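PDB 3W52: endonuclease 2 from Arabidopsis thaliana, which cleaves RNA and single-stranded DNA endonucleolytically, and double-stranded DNA more weakly, leaving 5'-phosphorylated products, with divalent metal ions as cofactors. Local coordinates for the glycan on Asn110. Coordinates in Å, arbitrary orientation; residue numbers count along the deposited sequence, not the author numbering.

The glycan on Asn110. Residues 30, 43, 51, 110, 113, 116. With NAG (2-acetamido-2-deoxy-beta-D-glucopyranose), chain B; NAG (2-acetamido-2-deoxy-beta-D-glucopyranose), chain C.
Asn110 carries the glycan of this S1/P1-type nuclease: its amide ND2 is joined to C1 of NAG (chain B) at 1.4 Å, the start of an N-linked chitobiose core in an Asn-Leu-Thr sequon. CG lies anti to the backbone N (chi1 -179°), and OD1 receives the backbone N-H of Glu113 at 3.0 Å, a nearly straight bond (166° at H) whose donor stands above the carbonyl plane; Asn110 thereby caps the N-terminus of helix 111-124, and the bond restrains its amide. Glu113 then reaches out alongside the first sugar, its chain extended beyond CG, and the methylene CG packs 3.8 Å from the exocyclic C6 of NAG (chain B). Its carboxylate OE2 is gripped twice: the sugar's 6-hydroxyl O6 donates to the anti lone pair at 2.6 Å, while the phenol OH of Tyr51 donates tip-on to the syn lone pair, also at 2.6 Å. An alanine in place of Glu113 removes this shared acceptor and would probably loosen the hydroxymethyl arm. Both sugars approach the Trp43 rim obliquely from one side of the indole plane, C6 of NAG (chain B) 3.9 Å from CZ2 and the acetamido methyl C8 of NAG (chain C) near the pyrrole CD1; Leu116 CD1 packs on the same face, offset toward the rim. Pro30 CG meets the acetamide oxygen O7 of NAG (chain C) at 3.3 Å. Between the sugars, O3 of NAG (chain B) donates to ring oxygen O5 of NAG (chain C) at 3.2 Å, probably limiting rotation about the linkage.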
# COMPACT_ATOMS: atom_id res chain seq x y z
N PRO A 30 7.14 4.46 19.19
CA PRO A 30 7.46 4.04 20.57
C PRO A 30 8.96 3.72 20.68
O PRO A 30 9.64 3.47 19.67
CB PRO A 30 6.60 2.79 20.77
CG PRO A 30 6.31 2.28 19.37
CD PRO A 30 6.17 3.57 18.53
N TRP A 43 1.93 -3.12 11.90
CA TRP A 43 1.16 -3.03 13.14
C TRP A 43 -0.32 -3.03 12.83
O TRP A 43 -1.11 -3.72 13.51
CB TRP A 43 1.50 -1.76 13.93
CG TRP A 43 0.60 -1.56 15.13
CD1 TRP A 43 0.74 -2.16 16.37
CD2 TRP A 43 -0.56 -0.74 15.21
NE1 TRP A 43 -0.29 -1.74 17.21
CE2 TRP A 43 -1.09 -0.87 16.52
CE3 TRP A 43 -1.22 0.10 14.29
CZ2 TRP A 43 -2.23 -0.18 16.93
CZ3 TRP A 43 -2.37 0.77 14.70
CH2 TRP A 43 -2.85 0.61 16.03
N TYR A 51 -9.15 -4.73 17.05
CA TYR A 51 -9.94 -3.54 16.67
C TYR A 51 -10.68 -4.04 15.44
O TYR A 51 -10.30 -3.73 14.29
CB TYR A 51 -9.04 -2.37 16.25
CG TYR A 51 -8.22 -1.73 17.32
CD1 TYR A 51 -7.13 -0.95 16.98
CD2 TYR A 51 -8.56 -1.84 18.69
CE1 TYR A 51 -6.38 -0.27 17.95
CE2 TYR A 51 -7.81 -1.17 19.67
CZ TYR A 51 -6.73 -0.38 19.29
OH TYR A 51 -5.98 0.32 20.23
N ASN A 110 -5.16 8.83 19.65
CA ASN A 110 -3.84 8.34 19.91
C ASN A 110 -3.11 8.66 18.59
O ASN A 110 -3.39 7.99 17.59
CB ASN A 110 -3.90 6.82 20.18
CG ASN A 110 -2.56 6.25 20.49
OD1 ASN A 110 -1.57 6.60 19.83
ND2 ASN A 110 -2.48 5.37 21.47
N GLU A 113 -1.01 5.70 17.01
CA GLU A 113 -1.83 4.83 16.16
C GLU A 113 -2.16 5.49 14.82
O GLU A 113 -2.13 4.80 13.77
CB GLU A 113 -3.16 4.40 16.86
CG GLU A 113 -2.90 3.47 18.05
CD GLU A 113 -4.20 2.87 18.65
OE1 GLU A 113 -5.30 3.40 18.36
OE2 GLU A 113 -4.10 1.90 19.44
N LEU A 116 0.78 5.08 12.56
CA LEU A 116 0.95 3.71 12.09
C LEU A 116 -0.19 3.28 11.13
O LEU A 116 0.09 2.51 10.18
CB LEU A 116 1.06 2.72 13.27
CG LEU A 116 2.20 3.07 14.24
CD1 LEU A 116 2.22 2.00 15.36
CD2 LEU A 116 3.53 3.05 13.47
C1 NAG B . -1.25 4.62 21.63
C2 NAG B . -1.01 4.31 23.13
C3 NAG B . 0.20 3.40 23.28
C4 NAG B . -0.04 2.13 22.47
C5 NAG B . -0.24 2.54 21.00
C6 NAG B . -0.55 1.33 20.16
C7 NAG B . -1.64 6.04 24.71
C8 NAG B . -2.72 5.13 25.28
N2 NAG B . -0.74 5.55 23.85
O3 NAG B . 0.40 3.10 24.66
O4 NAG B . 1.10 1.28 22.56
O5 NAG B . -1.37 3.40 20.91
O6 NAG B . -1.87 0.86 20.39
O7 NAG B . -1.62 7.22 25.07
C1 NAG C . 0.92 -0.03 22.97
C2 NAG C . 2.15 -0.81 22.53
C3 NAG C . 2.11 -2.24 23.12
C4 NAG C . 1.88 -2.23 24.65
C5 NAG C . 0.66 -1.38 24.96
C6 NAG C . 0.47 -1.19 26.46
C7 NAG C . 3.06 -0.12 20.39
C8 NAG C . 2.95 -0.10 18.87
N2 NAG C . 2.18 -0.87 21.07
O3 NAG C . 3.36 -2.86 22.87
O4 NAG C . 1.67 -3.58 25.12
O5 NAG C . 0.80 -0.05 24.41
O6 NAG C . -0.69 -0.41 26.70
O7 NAG C . 3.94 0.54 20.95